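Local atomic coordinates of cytolethal distending toxin subunit B (Escherichia coli, PDB entry 2F1N), a protein that nicks DNA as the endonuclease subunit of a tripartite bacterial toxin, very probably damaging the DNA of intoxicated cells and so arresting their cycle at G2/M. Residues R115-F121 and L133-G139; I50-E55 and F143-H147. The contacts are given in a common frame with arbitrary orientation. Residues are numbered along the deposited sequence.

Contact 1 of 2, residues R115-F121 and L133-G139; sequences RRADEVF and LLGIRIG
Two antiparallel strands, E119-F121 and L133-I138, have extended backbones; the axes of these segments approach to 4.5 Å at 161°. E119 pairs with R137 (CA to CA 5.1 Å) and F121 with G135 (4.8 Å) as hydrogen-bonded pairs; V120 and I136 (4.5 Å) form the non-hydrogen-bonded pair between them. The backbone bonds are F121 N to G135 O and G135 N to F121 O, both 2.8 Å, and R137 N to E119 O, 2.9 Å. At R137 the register slips: its O takes D118 N at 2.8 Å and, weakly, E119 N at 3.4 Å, D118 (phi/psi -69/-33) being inserted.

Polar side chains fasten this end. R137, t at chi1 and chi2 and p at chi3, gives NE to E119 OE1 in a 2.9 Å salt bridge, the same oxygen also binding H175, and NH1 to G139 O at 2.9 Å. D118 OD2 accepts G139 N at 2.8 Å, and a water links OD2, weakly, to R137 NH1.

Apolar contacts split between the faces. A117 CB meets I136 CB at 3.7 Å, and farther along the same face V120 CG1 touches L134 CD1 at 4.2 Å; on the face of E119 and R137, F121 CE2 lies 3.8 Å from R137 CB, its ring edge-to-face with F166 and F167. This is a beta hairpin with a classic bulge at its open end, at the edge of one sheet of the DNase I-like sandwich.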
ATOM      1  N   ARG A 115       5.777 -10.144   8.033  1.00 14.31           N
ATOM      2  CA  ARG A 115       5.238 -10.465   9.351  1.00 16.99           C
ATOM      3  C   ARG A 115       3.717 -10.643   9.231  1.00 14.92           C
ATOM      4  O   ARG A 115       3.069  -9.873   8.531  1.00 14.11           O
ATOM      5  CB  ARG A 115       5.562  -9.324  10.343  1.00 17.76           C
ATOM      6  CG  ARG A 115       7.071  -9.155  10.598  1.00 24.09           C
ATOM      7  CD  ARG A 115       7.462  -8.188  11.758  1.00 34.75           C
ATOM      8  NE  ARG A 115       7.102  -8.674  13.112  1.00 42.76           N
ATOM      9  CZ  ARG A 115       7.958  -8.901  14.140  1.00 46.54           C
ATOM     10  NH1 ARG A 115       9.275  -8.724  14.017  1.00 47.87           N
ATOM     11  NH2 ARG A 115       7.484  -9.324  15.317  1.00 49.36           N
ATOM     12  N   ARG A 116       3.147 -11.607   9.931  1.00 13.12           N
ATOM     13  CA  ARG A 116       1.697 -11.657  10.016  1.00 13.14           C
ATOM     14  C   ARG A 116       1.103 -10.364  10.539  1.00 13.32           C
ATOM     15  O   ARG A 116       1.595  -9.791  11.543  1.00 12.68           O
ATOM     16  CB  ARG A 116       1.260 -12.834  10.895  1.00 14.17           C
ATOM     17  CG  ARG A 116      -0.262 -12.961  11.202  1.00 15.20           C
ATOM     18  CD  ARG A 116      -0.535 -14.097  12.275  1.00 19.05           C
ATOM     19  NE  ARG A 116      -1.973 -14.374  12.494  1.00 19.25           N
ATOM     20  CZ  ARG A 116      -2.809 -13.679  13.281  1.00 19.21           C
ATOM     21  NH1 ARG A 116      -2.392 -12.629  13.982  1.00 21.98           N
ATOM     22  NH2 ARG A 116      -4.088 -14.035  13.334  1.00 23.97           N
ATOM     23  N   ALA A 117       0.007  -9.927   9.934  1.00 11.25           N
ATOM     24  CA  ALA A 117      -0.657  -8.722  10.414  1.00 11.02           C
ATOM     25  C   ALA A 117      -1.217  -8.972  11.814  1.00 11.16           C
ATOM     26  O   ALA A 117      -1.853 -10.006  12.058  1.00 10.49           O
ATOM     27  CB  ALA A 117      -1.850  -8.387   9.476  1.00 12.38           C
ATOM     28  N   ASP A 118      -0.978  -8.051  12.745  1.00 11.62           N
ATOM     29  CA  ASP A 118      -1.683  -8.133  14.041  1.00 12.55           C
ATOM     30  C   ASP A 118      -3.165  -7.852  13.932  1.00 12.13           C
ATOM     31  O   ASP A 118      -3.989  -8.385  14.698  1.00 12.44           O
ATOM     32  CB  ASP A 118      -1.023  -7.194  15.069  1.00 13.20           C
ATOM     33  CG  ASP A 118       0.433  -7.584  15.312  1.00 15.18           C
ATOM     34  OD1 ASP A 118       0.742  -8.797  15.324  1.00 15.85           O
ATOM     35  OD2 ASP A 118       1.350  -6.766  15.486  1.00 17.98           O
ATOM     36  N   GLU A 119      -3.501  -6.979  12.994  1.00 11.09           N
ATOM     37  CA  GLU A 119      -4.892  -6.564  12.793  1.00 12.53           C
ATOM     38  C   GLU A 119      -5.030  -6.206  11.306  1.00 11.38           C
ATOM     39  O   GLU A 119      -4.070  -5.770  10.667  1.00 11.37           O
ATOM     40  CB  GLU A 119      -5.221  -5.360  13.718  1.00 13.10           C
ATOM     41  CG  GLU A 119      -6.674  -4.972  13.857  1.00 15.09           C
ATOM     42  CD  GLU A 119      -6.909  -3.938  14.950  1.00 15.33           C
ATOM     43  OE1 GLU A 119      -5.953  -3.275  15.448  1.00 16.42           O
ATOM     44  OE2 GLU A 119      -8.082  -3.794  15.288  1.00 17.24           O
ATOM     45  N   VAL A 120      -6.213  -6.458  10.767  1.00 11.46           N
ATOM     46  CA  VAL A 120      -6.498  -6.065   9.377  1.00 11.38           C
ATOM     47  C   VAL A 120      -7.612  -5.033   9.342  1.00 10.95           C
ATOM     48  O   VAL A 120      -8.665  -5.243   9.976  1.00 13.06           O
ATOM     49  CB  VAL A 120      -6.899  -7.280   8.546  1.00 10.31           C
ATOM     50  CG1 VAL A 120      -7.027  -6.844   7.008  1.00 11.07           C
ATOM     51  CG2 VAL A 120      -5.868  -8.370   8.732  1.00 14.02           C
ATOM     52  N   PHE A 121      -7.397  -3.968   8.574  1.00 10.86           N
ATOM     53  CA  PHE A 121      -8.382  -2.864   8.405  1.00 12.65           C
ATOM     54  C   PHE A 121      -8.963  -2.869   6.971  1.00 13.24           C
ATOM     55  O   PHE A 121      -8.221  -2.973   6.009  1.00 14.36           O
ATOM     56  CB  PHE A 121      -7.776  -1.494   8.654  1.00 12.54           C
ATOM     57  CG  PHE A 121      -7.130  -1.360   9.996  1.00 12.90           C
ATOM     58  CD1 PHE A 121      -7.821  -1.654  11.154  1.00 14.63           C
ATOM     59  CD2 PHE A 121      -5.791  -1.002  10.090  1.00 14.45           C
ATOM     60  CE1 PHE A 121      -7.191  -1.539  12.423  1.00 15.45           C
ATOM     61  CE2 PHE A 121      -5.169  -0.917  11.348  1.00 12.92           C
ATOM     62  CZ  PHE A 121      -5.877  -1.166  12.491  1.00 15.93           C
ATOM     63  N   LEU A 133     -10.100   0.981   1.038  1.00 11.10           N
ATOM     64  CA  LEU A 133      -8.760   1.020   1.635  1.00 12.26           C
ATOM     65  C   LEU A 133      -8.478  -0.282   2.362  1.00 12.22           C
ATOM     66  O   LEU A 133      -9.267  -0.678   3.157  1.00 14.22           O
ATOM     67  CB  LEU A 133      -8.689   2.180   2.646  1.00 11.99           C
ATOM     68  CG  LEU A 133      -8.560   3.506   1.888  1.00 13.63           C
ATOM     69  CD1 LEU A 133      -8.898   4.694   2.797  1.00 17.50           C
ATOM     70  CD2 LEU A 133      -7.167   3.670   1.271  1.00 19.07           C
ATOM     71  N   LEU A 134      -7.357  -0.930   2.075  1.00 11.43           N
ATOM     72  CA  LEU A 134      -7.024  -2.174   2.765  1.00 11.21           C
ATOM     73  C   LEU A 134      -5.778  -1.857   3.556  1.00 11.55           C
ATOM     74  O   LEU A 134      -4.842  -1.318   2.995  1.00 11.23           O
ATOM     75  CB  LEU A 134      -6.765  -3.272   1.737  1.00 11.77           C
ATOM     76  CG  LEU A 134      -6.019  -4.554   2.170  1.00 11.32           C
ATOM     77  CD1 LEU A 134      -6.915  -5.322   3.145  1.00 15.83           C
ATOM     78  CD2 LEU A 134      -5.657  -5.405   0.914  1.00 15.07           C
ATOM     79  N   GLY A 135      -5.771  -2.205   4.844  1.00 11.85           N
ATOM     80  CA  GLY A 135      -4.601  -1.900   5.671  1.00 12.30           C
ATOM     81  C   GLY A 135      -4.272  -3.038   6.636  1.00 10.96           C
ATOM     82  O   GLY A 135      -5.146  -3.856   6.951  1.00 11.58           O
ATOM     83  N   ILE A 136      -3.009  -3.074   7.110  1.00  9.77           N
ATOM     84  CA  ILE A 136      -2.644  -3.997   8.192  1.00  9.44           C
ATOM     85  C   ILE A 136      -1.946  -3.199   9.304  1.00 10.76           C
ATOM     86  O   ILE A 136      -1.296  -2.197   9.042  1.00 11.36           O
ATOM     87  CB  ILE A 136      -1.714  -5.141   7.709  1.00  9.85           C
ATOM     88  CG1 ILE A 136      -0.387  -4.607   7.182  1.00 13.06           C
ATOM     89  CG2 ILE A 136      -2.485  -5.970   6.585  1.00 10.62           C
ATOM     90  CD1 ILE A 136       0.587  -5.700   6.767  1.00 15.05           C
ATOM     91  N   ARG A 137      -2.059  -3.692  10.520  1.00 10.03           N
ATOM     92  CA  ARG A 137      -1.314  -3.129  11.651  1.00 10.73           C
ATOM     93  C   ARG A 137      -0.264  -4.149  12.065  1.00 11.02           C
ATOM     94  O   ARG A 137      -0.582  -5.347  12.182  1.00 10.70           O
ATOM     95  CB  ARG A 137      -2.270  -2.851  12.829  1.00 10.26           C
ATOM     96  CG  ARG A 137      -1.506  -2.213  14.053  1.00  9.63           C
ATOM     97  CD  ARG A 137      -2.415  -1.932  15.240  1.00 11.73           C
ATOM     98  NE  ARG A 137      -3.088  -3.146  15.731  1.00 12.79           N
ATOM     99  CZ  ARG A 137      -2.514  -4.072  16.528  1.00 10.29           C
ATOM    100  NH1 ARG A 137      -1.236  -3.955  16.897  1.00 11.44           N
ATOM    101  NH2 ARG A 137      -3.207  -5.149  16.913  1.00 11.86           N
ATOM    102  N   ILE A 138       0.982  -3.690  12.265  1.00 11.01           N
ATOM    103  CA  ILE A 138       2.027  -4.531  12.848  1.00 13.72           C
ATOM    104  C   ILE A 138       2.529  -3.696  14.011  1.00 12.77           C
ATOM    105  O   ILE A 138       3.093  -2.607  13.799  1.00 14.16           O
ATOM    106  CB  ILE A 138       3.133  -4.791  11.842  1.00 15.41           C
ATOM    107  CG1 ILE A 138       2.583  -5.685  10.700  1.00 18.65           C
ATOM    108  CG2 ILE A 138       4.318  -5.544  12.494  1.00 19.84           C
ATOM    109  CD1 ILE A 138       3.393  -5.531   9.478  1.00 27.76           C
ATOM    110  N   GLY A 139       2.278  -4.160  15.228  1.00 13.65           N
ATOM    111  CA  GLY A 139       2.675  -3.343  16.389  1.00 12.85           C
ATOM    112  C   GLY A 139       1.969  -1.996  16.373  1.00 12.45           C
ATOM    113  O   GLY A 139       0.745  -1.893  16.205  1.00 12.09           O
TER
HETATM  114  O   HOH W   1       0.382  -5.894  18.219  1.00 16.77           O

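Contact 2 of 2, residues I50-E55 and F143-H147; sequences ILAVQE and FFTAH
This is a face-to-face contact between the two sheets of the sandwich, near the centre of the molecule: segment I50-E55 lies on a strand of one sheet and strand F143-H147 belongs to the other. The strands run nearly parallel; their axes approach to 6.4 Å and cross at -21°. The spacing is tightest at A52 and T145, whose CA atoms are 5.0 Å apart, and opens to 8.0 Å between the CA atoms of I50 and F143. Extended backbones turn alternate side chains inward, I50, A52 and Q54 from one strand against F143, T145 and H147 from the other.

At the wide end both I50 and F143 take chi1 m, and I50 CD1 sits over the face of the F143 ring, 3.4 Å from its centroid, in a CH-pi contact. In the middle the small side chain of A52 permits close approach, CB to T145 CB being 3.5 Å; T145, with chi1 t, donates from OG1 to V53 O at 3.1 Å. L111 also packs against I50, A52 and T145.

The chain turns a corner at Q54 and E55, the latter with phi/psi 46/54. Q54 CG lies 3.8 Å from H147 CB. A water accepts from E55 N at 2.8 Å and lies 2.8 Å from H147 ND1, while E55 OE2, hydrogen-bonded to N22, approaches H147 CE1 at 3.4 Å. E55, H147, N22, D185 and N187 cluster at these strand ends, consistent with the position of the active site in the two-sheet beta sandwich of DNase I-like nucleases.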
ATOM      1  N   ILE A  50       7.147  -4.469   3.693  1.00 12.76           N
ATOM      2  CA  ILE A  50       5.734  -4.338   3.337  1.00 13.46           C
ATOM      3  C   ILE A  50       5.685  -3.813   1.915  1.00 12.16           C
ATOM      4  O   ILE A  50       6.354  -2.836   1.587  1.00 12.54           O
ATOM      5  CB  ILE A  50       5.003  -3.407   4.309  1.00 14.49           C
ATOM      6  CG1 ILE A  50       4.903  -4.120   5.676  1.00 18.48           C
ATOM      7  CG2 ILE A  50       3.550  -3.157   3.825  1.00 17.93           C
ATOM      8  CD1 ILE A  50       4.707  -3.255   6.814  1.00 25.49           C
ATOM      9  N   LEU A  51       4.931  -4.499   1.058  1.00 10.28           N
ATOM     10  CA  LEU A  51       4.648  -4.003  -0.270  1.00 10.94           C
ATOM     11  C   LEU A  51       3.120  -3.792  -0.450  1.00 10.14           C
ATOM     12  O   LEU A  51       2.317  -4.724  -0.283  1.00  9.79           O
ATOM     13  CB  LEU A  51       5.152  -5.000  -1.350  1.00 10.68           C
ATOM     14  CG  LEU A  51       4.817  -4.665  -2.810  1.00 10.74           C
ATOM     15  CD1 LEU A  51       5.521  -3.349  -3.264  1.00 12.21           C
ATOM     16  CD2 LEU A  51       5.139  -5.857  -3.713  1.00 13.07           C
ATOM     17  N   ALA A  52       2.752  -2.570  -0.868  1.00 10.92           N
ATOM     18  CA  ALA A  52       1.383  -2.269  -1.227  1.00  9.88           C
ATOM     19  C   ALA A  52       1.272  -2.462  -2.733  1.00  9.96           C
ATOM     20  O   ALA A  52       2.123  -1.987  -3.505  1.00 11.20           O
ATOM     21  CB  ALA A  52       1.004  -0.813  -0.845  1.00 10.14           C
ATOM     22  N   VAL A  53       0.220  -3.138  -3.138  1.00  9.24           N
ATOM     23  CA  VAL A  53       0.011  -3.441  -4.575  1.00  9.86           C
ATOM     24  C   VAL A  53      -1.361  -2.929  -5.035  1.00 10.07           C
ATOM     25  O   VAL A  53      -2.390  -3.084  -4.303  1.00 11.28           O
ATOM     26  CB  VAL A  53       0.095  -4.986  -4.816  1.00 10.87           C
ATOM     27  CG1 VAL A  53       0.047  -5.319  -6.372  1.00 12.72           C
ATOM     28  CG2 VAL A  53       1.356  -5.583  -4.168  1.00 11.91           C
ATOM     29  N   GLN A  54      -1.384  -2.324  -6.247  1.00  8.83           N
ATOM     30  CA  GLN A  54      -2.643  -1.941  -6.900  1.00  8.40           C
ATOM     31  C   GLN A  54      -2.751  -2.656  -8.274  1.00  8.80           C
ATOM     32  O   GLN A  54      -1.737  -3.138  -8.779  1.00 10.53           O
ATOM     33  CB  GLN A  54      -2.757  -0.402  -7.100  1.00  8.51           C
ATOM     34  CG  GLN A  54      -2.512   0.350  -5.728  1.00 11.00           C
ATOM     35  CD  GLN A  54      -1.026   0.554  -5.492  1.00 11.11           C
ATOM     36  OE1 GLN A  54      -0.261   0.793  -6.445  1.00 14.25           O
ATOM     37  NE2 GLN A  54      -0.579   0.380  -4.220  1.00 12.92           N
ATOM     38  N   GLU A  55      -3.975  -2.759  -8.794  1.00 10.09           N
ATOM     39  CA  GLU A  55      -4.271  -3.580 -10.011  1.00 10.00           C
ATOM     40  C   GLU A  55      -3.578  -4.936  -9.860  1.00 11.98           C
ATOM     41  O   GLU A  55      -2.837  -5.392 -10.746  1.00 13.07           O
ATOM     42  CB  GLU A  55      -3.823  -2.838 -11.275  1.00 11.26           C
ATOM     43  CG  GLU A  55      -4.502  -1.470 -11.362  1.00 12.03           C
ATOM     44  CD  GLU A  55      -4.273  -0.740 -12.685  1.00 14.12           C
ATOM     45  OE1 GLU A  55      -4.094  -1.393 -13.757  1.00 15.93           O
ATOM     46  OE2 GLU A  55      -4.364   0.496 -12.621  1.00 13.34           O
ATOM     47  N   PHE A 143      -0.283   0.110   7.819  1.00 10.29           N
ATOM     48  CA  PHE A 143       0.101   0.380   6.447  1.00  9.72           C
ATOM     49  C   PHE A 143      -1.093   0.055   5.556  1.00 10.01           C
ATOM     50  O   PHE A 143      -1.708  -0.985   5.754  1.00  8.82           O
ATOM     51  CB  PHE A 143       1.246  -0.563   6.079  1.00  9.19           C
ATOM     52  CG  PHE A 143       2.464  -0.361   6.935  1.00 12.96           C
ATOM     53  CD1 PHE A 143       3.415   0.602   6.582  1.00 16.19           C
ATOM     54  CD2 PHE A 143       2.630  -1.101   8.098  1.00 17.75           C
ATOM     55  CE1 PHE A 143       4.562   0.813   7.394  1.00 16.26           C
ATOM     56  CE2 PHE A 143       3.774  -0.899   8.919  1.00 16.97           C
ATOM     57  CZ  PHE A 143       4.715   0.043   8.539  1.00 17.35           C
ATOM     58  N   PHE A 144      -1.425   0.990   4.646  1.00  9.30           N
ATOM     59  CA  PHE A 144      -2.559   0.831   3.720  1.00  9.85           C
ATOM     60  C   PHE A 144      -2.085   0.812   2.291  1.00  9.85           C
ATOM     61  O   PHE A 144      -1.075   1.429   1.944  1.00 10.78           O
ATOM     62  CB  PHE A 144      -3.565   1.983   3.855  1.00  9.85           C
ATOM     63  CG  PHE A 144      -4.338   1.962   5.166  1.00  9.91           C
ATOM     64  CD1 PHE A 144      -3.726   2.340   6.346  1.00 12.60           C
ATOM     65  CD2 PHE A 144      -5.620   1.431   5.210  1.00  9.33           C
ATOM     66  CE1 PHE A 144      -4.443   2.300   7.597  1.00 11.89           C
ATOM     67  CE2 PHE A 144      -6.344   1.376   6.405  1.00 10.05           C
ATOM     68  CZ  PHE A 144      -5.749   1.783   7.610  1.00 11.08           C
ATOM     69  N   THR A 145      -2.811   0.046   1.471  1.00  9.54           N
ATOM     70  CA  THR A 145      -2.713   0.232   0.023  1.00 10.01           C
ATOM     71  C   THR A 145      -3.937   0.989  -0.552  1.00 10.86           C
ATOM     72  O   THR A 145      -5.063   0.746  -0.138  1.00 10.57           O
ATOM     73  CB  THR A 145      -2.488  -1.134  -0.665  1.00  9.86           C
ATOM     74  OG1 THR A 145      -2.397  -0.934  -2.106  1.00 10.72           O
ATOM     75  CG2 THR A 145      -3.709  -2.114  -0.447  1.00 10.04           C
ATOM     76  N   ALA A 146      -3.686   1.947  -1.451  1.00 10.80           N
ATOM     77  CA  ALA A 146      -4.758   2.810  -1.987  1.00 12.33           C
ATOM     78  C   ALA A 146      -4.646   2.929  -3.491  1.00 10.81           C
ATOM     79  O   ALA A 146      -3.528   2.908  -4.061  1.00 10.58           O
ATOM     80  CB  ALA A 146      -4.714   4.195  -1.409  1.00 11.82           C
ATOM     81  N   HIS A 147      -5.815   3.009  -4.135  1.00 10.53           N
ATOM     82  CA  HIS A 147      -5.801   3.239  -5.572  1.00 10.42           C
ATOM     83  C   HIS A 147      -6.921   4.209  -5.921  1.00  9.77           C
ATOM     84  O   HIS A 147      -8.071   3.810  -6.134  1.00 11.07           O
ATOM     85  CB  HIS A 147      -5.969   1.930  -6.328  1.00 10.31           C
ATOM     86  CG  HIS A 147      -5.891   2.111  -7.816  1.00 12.38           C
ATOM     87  ND1 HIS A 147      -6.294   1.124  -8.693  1.00 11.06           N
ATOM     88  CD2 HIS A 147      -5.475   3.163  -8.573  1.00 10.73           C
ATOM     89  CE1 HIS A 147      -6.131   1.560  -9.937  1.00 13.54           C
ATOM     90  NE2 HIS A 147      -5.639   2.798  -9.896  1.00 12.89           N
TER
HETATM   91  O   HOH W   2      -6.189  -1.437  -7.676  1.00 13.06           O

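Overall arrangement
After strand 18-25 and helix 31-42, the chain lays down 50-55 beside 18-25 and runs through four more strands of that larger sheet, the last before the crossing being 109-113. It crosses to the second sheet at 115-121, and contact 1 closes a short hairpin loop when 133-139 returns alongside. A tight turn leads into 143-147, which comes back against 50-55 and closes the much longer loop of contact 2, so contact 1 is nested within it. The two meet through strand pairing: I136 O to F143 N is 2.8 Å and L134 O to T145 N 2.9 Å. Contact 1 builds the edge of the second sheet, and contact 2 holds that sheet against the first.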